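Doc8: Type I dockerin repeat domain from family 9 glycoside hydrolase WP_009982745[Ruminococcus flavefaciens] (Ruminococcus flavefaciens FD-1, PDB 5M2S) probably docks its parent family 9 glycoside hydrolase onto a cohesin module, as type I dockerins do in assembling the cellulosome. Local coordinates at residues V37-L49 against I82-L94. Numbering follows the deposited sequence.
Sequences VDISDAVIIMQSL and ITNADALAIQKYL. With CA (calcium ion), chain G; CA (calcium ion), chain F.
Asp-86 OD2 is gripped twice: it binds a calcium ion at 2.5 Å and, through its anti lone pair, accepts a nearly straight bond (166°) from Thr-83 N at 2.8 Å, while Asp-86 CB meets Ile-45 CD1 across the interface. Asp-41 repeats the scheme on the other helix, with Asp-38 N as the donor and Asp-41 CB against Ile-90 CD1. Both carboxylates chelate calcium through their two oxygens and belong to capping boxes, so the ion and the capping N-H together fix the rotation of each. Asp-30, Asn-32, Asp-34, the backbone O of Ile-36 and a water complete the site of Asp-41; Asp-74, Asn-80, the backbone O atoms of Asn-76 and Gly-81 and a water complete that of Asp-86. Between the sites, Ile-45 and Ile-90 meet tip to tip, their CD1 atoms 3.6 Å apart. The extended chain of Ile-45 (chi2 167°) carries CD1 there, while its CG2 branch packs on Ile-82 CG2, likewise at 3.6 Å. Ala-42 and Ala-87, with CA atoms 4.4 Å apart, bring the helices close. Met-46 bends at chi2, laying SD 3.8 Å from Ala-87 CB; at the far end Leu-94 CD1 lies over the backbone of Asp-38 and Ile-39. The helix axes, 8.6 Å apart, run antiparallel at 169°. Such near-twofold pairing of two calcium-loop helices is the hallmark of the type I dockerin fold, with its duplicated EF-hand-like motifs.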
loop_
_atom_site.group_PDB
_atom_site.type_symbol
_atom_site.label_atom_id
_atom_site.label_comp_id
_atom_site.label_asym_id
_atom_site.label_seq_id
_atom_site.Cartn_x
_atom_site.Cartn_y
_atom_site.Cartn_z
ATOM N N VAL B 37 -4.534 -4.096 -13.544
ATOM C CA VAL B 37 -4.202 -2.761 -13.014
ATOM C C VAL B 37 -4.011 -2.904 -11.502
ATOM O O VAL B 37 -4.939 -3.280 -10.758
ATOM C CB VAL B 37 -5.265 -1.708 -13.357
ATOM C CG1 VAL B 37 -4.888 -0.341 -12.793
ATOM C CG2 VAL B 37 -5.365 -1.619 -14.878
ATOM N N ASP B 38 -2.779 -2.683 -11.073
ATOM C CA ASP B 38 -2.453 -2.738 -9.654
ATOM C C ASP B 38 -1.316 -1.758 -9.346
ATOM O O ASP B 38 -0.880 -0.977 -10.211
ATOM C CB ASP B 38 -2.168 -4.180 -9.204
ATOM C CG ASP B 38 -0.902 -4.762 -9.790
ATOM O OD1 ASP B 38 -0.018 -4.007 -10.273
ATOM O OD2 ASP B 38 -0.746 -6.020 -9.707
ATOM N N ILE B 39 -0.849 -1.777 -8.110
ATOM C CA ILE B 39 0.058 -0.731 -7.665
ATOM C C ILE B 39 1.387 -0.807 -8.393
ATOM O O ILE B 39 2.111 0.191 -8.432
ATOM C CB ILE B 39 0.194 -0.716 -6.123
ATOM C CG1 ILE B 39 0.880 0.546 -5.612
ATOM C CG2 ILE B 39 0.901 -1.958 -5.605
ATOM C CD1 ILE B 39 0.029 1.790 -5.656
ATOM N N SER B 40 1.727 -1.963 -8.985
ATOM C CA SER B 40 2.976 -2.051 -9.787
ATOM C C SER B 40 2.946 -1.119 -11.007
ATOM O O SER B 40 3.990 -0.676 -11.538
ATOM C CB SER B 40 3.309 -3.487 -10.263
ATOM O OG SER B 40 3.950 -4.278 -9.247
ATOM N N ASP B 41 1.740 -0.828 -11.471
ATOM C CA ASP B 41 1.590 0.133 -12.564
ATOM C C ASP B 41 1.973 1.532 -12.117
ATOM O O ASP B 41 2.594 2.250 -12.882
ATOM C CB ASP B 41 0.163 0.051 -13.118
ATOM C CG ASP B 41 -0.116 -1.284 -13.786
ATOM O OD1 ASP B 41 0.626 -1.618 -14.750
ATOM O OD2 ASP B 41 -1.051 -2.006 -13.377
ATOM N N ALA B 42 1.660 1.919 -10.875
ATOM C CA ALA B 42 2.134 3.189 -10.363
ATOM C C ALA B 42 3.651 3.189 -10.182
ATOM O O ALA B 42 4.330 4.172 -10.513
ATOM C CB ALA B 42 1.414 3.551 -9.046
ATOM N N VAL B 43 4.200 2.058 -9.714
ATOM C CA VAL B 43 5.645 1.920 -9.590
ATOM C C VAL B 43 6.354 2.156 -10.935
ATOM O O VAL B 43 7.315 2.929 -11.012
ATOM C CB VAL B 43 6.023 0.518 -9.045
ATOM C CG1 VAL B 43 7.521 0.292 -9.107
ATOM C CG2 VAL B 43 5.517 0.343 -7.606
ATOM N N ILE B 44 5.930 1.471 -11.990
ATOM C CA ILE B 44 6.671 1.604 -13.240
ATOM C C ILE B 44 6.656 3.056 -13.790
ATOM O O ILE B 44 7.657 3.532 -14.346
ATOM C CB ILE B 44 6.270 0.551 -14.288
ATOM C CG1 ILE B 44 7.389 0.412 -15.324
ATOM C CG2 ILE B 44 4.931 0.849 -14.939
ATOM C CD1 ILE B 44 7.110 -0.736 -16.265
ATOM N N ILE B 45 5.536 3.746 -13.635
ATOM C CA ILE B 45 5.468 5.130 -14.009
ATOM C C ILE B 45 6.485 5.948 -13.195
ATOM O O ILE B 45 7.246 6.732 -13.759
ATOM C CB ILE B 45 4.025 5.679 -13.820
ATOM C CG1 ILE B 45 3.077 5.125 -14.912
ATOM C CG2 ILE B 45 3.992 7.224 -13.853
ATOM C CD1 ILE B 45 1.596 5.353 -14.606
ATOM N N MET B 46 6.528 5.747 -11.870
ATOM C CA MET B 46 7.452 6.527 -11.042
ATOM C C MET B 46 8.894 6.223 -11.407
ATOM O O MET B 46 9.730 7.122 -11.429
ATOM C CB MET B 46 7.244 6.275 -9.554
ATOM C CG MET B 46 5.916 6.753 -9.023
ATOM S SD MET B 46 5.519 8.468 -9.428
ATOM C CE MET B 46 6.930 9.289 -8.646
ATOM N N GLN B 47 9.179 4.969 -11.726
ATOM C CA GLN B 47 10.536 4.584 -12.088
ATOM C C GLN B 47 10.941 5.203 -13.405
ATOM O O GLN B 47 12.083 5.711 -13.532
ATOM C CB GLN B 47 10.647 3.073 -12.170
ATOM C CG GLN B 47 10.518 2.381 -10.831
ATOM C CD GLN B 47 10.671 0.894 -10.984
ATOM O OE1 GLN B 47 10.147 0.324 -11.924
ATOM N NE2 GLN B 47 11.408 0.264 -10.070
ATOM N N SER B 48 10.027 5.198 -14.374
ATOM C CA SER B 48 10.326 5.814 -15.674
ATOM C C SER B 48 10.655 7.290 -15.519
ATOM O O SER B 48 11.566 7.798 -16.189
ATOM C CB SER B 48 9.174 5.648 -16.659
ATOM O OG SER B 48 9.433 6.355 -17.869
ATOM N N LEU B 49 9.918 7.983 -14.649
ATOM C CA LEU B 49 10.138 9.405 -14.424
ATOM C C LEU B 49 11.425 9.686 -13.622
ATOM O O LEU B 49 12.140 10.661 -13.904
ATOM C CB LEU B 49 8.925 9.987 -13.704
ATOM C CG LEU B 49 7.644 10.016 -14.565
ATOM C CD1 LEU B 49 6.437 10.351 -13.715
ATOM C CD2 LEU B 49 7.782 10.985 -15.716
ATOM N N ILE B 82 3.013 10.846 -19.817
ATOM C CA ILE B 82 3.202 10.291 -18.494
ATOM C C ILE B 82 3.805 11.311 -17.553
ATOM O O ILE B 82 4.900 11.875 -17.809
ATOM C CB ILE B 82 4.046 9.011 -18.544
ATOM C CG1 ILE B 82 3.322 7.920 -19.344
ATOM C CG2 ILE B 82 4.376 8.547 -17.128
ATOM C CD1 ILE B 82 2.019 7.415 -18.730
ATOM N N THR B 83 3.072 11.588 -16.476
ATOM C CA THR B 83 3.576 12.430 -15.404
ATOM C C THR B 83 3.270 11.773 -14.059
ATOM O O THR B 83 2.575 10.764 -14.004
ATOM C CB THR B 83 2.941 13.836 -15.402
ATOM O OG1 THR B 83 1.597 13.794 -14.892
ATOM C CG2 THR B 83 2.941 14.441 -16.778
ATOM N N ASN B 84 3.755 12.391 -12.977
ATOM C CA ASN B 84 3.496 11.872 -11.624
ATOM C C ASN B 84 1.998 11.669 -11.373
ATOM O O ASN B 84 1.583 10.712 -10.707
ATOM C CB ASN B 84 4.062 12.809 -10.546
ATOM C CG ASN B 84 5.573 12.729 -10.403
ATOM O OD1 ASN B 84 6.221 11.756 -10.822
ATOM N ND2 ASN B 84 6.161 13.767 -9.786
ATOM N N ALA B 85 1.176 12.576 -11.906
ATOM C CA ALA B 85 -0.256 12.522 -11.688
ATOM C C ALA B 85 -0.912 11.280 -12.251
ATOM O O ALA B 85 -1.982 10.877 -11.783
ATOM C CB ALA B 85 -0.917 13.765 -12.262
ATOM N N ASP B 86 -0.296 10.649 -13.252
ATOM C CA ASP B 86 -0.811 9.358 -13.765
ATOM C C ASP B 86 -0.702 8.236 -12.712
ATOM O O ASP B 86 -1.632 7.431 -12.529
ATOM C CB ASP B 86 -0.093 8.992 -15.059
ATOM C CG ASP B 86 -0.432 9.952 -16.197
ATOM O OD1 ASP B 86 -1.627 10.068 -16.557
ATOM O OD2 ASP B 86 0.477 10.643 -16.693
ATOM N N ALA B 87 0.433 8.209 -12.019
ATOM C CA ALA B 87 0.642 7.265 -10.912
ATOM C C ALA B 87 -0.346 7.525 -9.798
ATOM O O ALA B 87 -0.969 6.595 -9.289
ATOM C CB ALA B 87 2.061 7.352 -10.393
ATOM N N LEU B 88 -0.526 8.793 -9.426
ATOM C CA LEU B 88 -1.498 9.137 -8.379
ATOM C C LEU B 88 -2.890 8.731 -8.753
ATOM O O LEU B 88 -3.649 8.277 -7.887
ATOM C CB LEU B 88 -1.475 10.635 -8.084
ATOM C CG LEU B 88 -0.146 11.169 -7.542
ATOM C CD1 LEU B 88 -0.157 12.686 -7.405
ATOM C CD2 LEU B 88 0.133 10.542 -6.210
ATOM N N ALA B 89 -3.267 8.900 -10.031
ATOM C CA ALA B 89 -4.596 8.488 -10.474
ATOM C C ALA B 89 -4.818 6.976 -10.309
ATOM O O ALA B 89 -5.910 6.519 -9.904
ATOM C CB ALA B 89 -4.814 8.893 -11.928
ATOM N N ILE B 90 -3.799 6.195 -10.637
ATOM C CA ILE B 90 -3.870 4.745 -10.447
ATOM C C ILE B 90 -4.089 4.448 -8.958
ATOM O O ILE B 90 -4.942 3.617 -8.604
ATOM C CB ILE B 90 -2.616 4.047 -11.027
ATOM C CG1 ILE B 90 -2.605 4.203 -12.556
ATOM C CG2 ILE B 90 -2.543 2.579 -10.605
ATOM C CD1 ILE B 90 -1.314 3.760 -13.191
ATOM N N GLN B 91 -3.327 5.108 -8.079
ATOM C CA GLN B 91 -3.538 4.954 -6.633
ATOM C C GLN B 91 -4.963 5.307 -6.220
ATOM O O GLN B 91 -5.571 4.580 -5.433
ATOM C CB GLN B 91 -2.553 5.783 -5.826
ATOM C CG GLN B 91 -1.142 5.271 -5.924
ATOM C CD GLN B 91 -0.193 6.187 -5.184
ATOM O OE1 GLN B 91 0.423 7.080 -5.793
ATOM N NE2 GLN B 91 -0.120 6.033 -3.874
ATOM N N LYS B 92 -5.507 6.395 -6.759
ATOM C CA LYS B 92 -6.876 6.788 -6.405
ATOM C C LYS B 92 -7.880 5.714 -6.819
ATOM O O LYS B 92 -8.825 5.357 -6.085
ATOM C CB LYS B 92 -7.237 8.117 -7.047
ATOM C CG LYS B 92 -6.513 9.352 -6.515
ATOM C CD LYS B 92 -6.976 10.575 -7.290
ATOM C CE LYS B 92 -6.222 11.825 -6.875
ATOM N NZ LYS B 92 -6.883 13.040 -7.438
ATOM N N TYR B 93 -7.706 5.217 -8.036
ATOM C CA TYR B 93 -8.571 4.153 -8.554
ATOM C C TYR B 93 -8.529 2.915 -7.658
ATOM O O TYR B 93 -9.572 2.347 -7.253
ATOM C CB TYR B 93 -8.137 3.799 -9.981
ATOM C CG TYR B 93 -8.848 2.607 -10.484
ATOM C CD1 TYR B 93 -10.207 2.676 -10.782
ATOM C CD2 TYR B 93 -8.199 1.393 -10.611
ATOM C CE1 TYR B 93 -10.895 1.555 -11.196
ATOM C CE2 TYR B 93 -8.877 0.260 -11.039
ATOM C CZ TYR B 93 -10.214 0.349 -11.327
ATOM O OH TYR B 93 -10.868 -0.790 -11.752
ATOM N N LEU B 94 -7.324 2.510 -7.290
ATOM C CA LEU B 94 -7.153 1.321 -6.430
ATOM C C LEU B 94 -7.816 1.476 -5.064
ATOM O O LEU B 94 -8.301 0.481 -4.480
ATOM C CB LEU B 94 -5.671 0.965 -6.303
ATOM C CG LEU B 94 -5.033 0.472 -7.592
ATOM C CD1 LEU B 94 -3.535 0.443 -7.423
ATOM C CD2 LEU B 94 -5.507 -0.889 -8.047
HETATM CA CA CA G . -0.371 -3.855 -14.843
HETATM CA CA CA F . -1.040 11.910 -18.186
HETATM O O HOH W 1 0.511 -4.758 -12.818
HETATM O O HOH W 2 -0.764 13.461 -16.349
#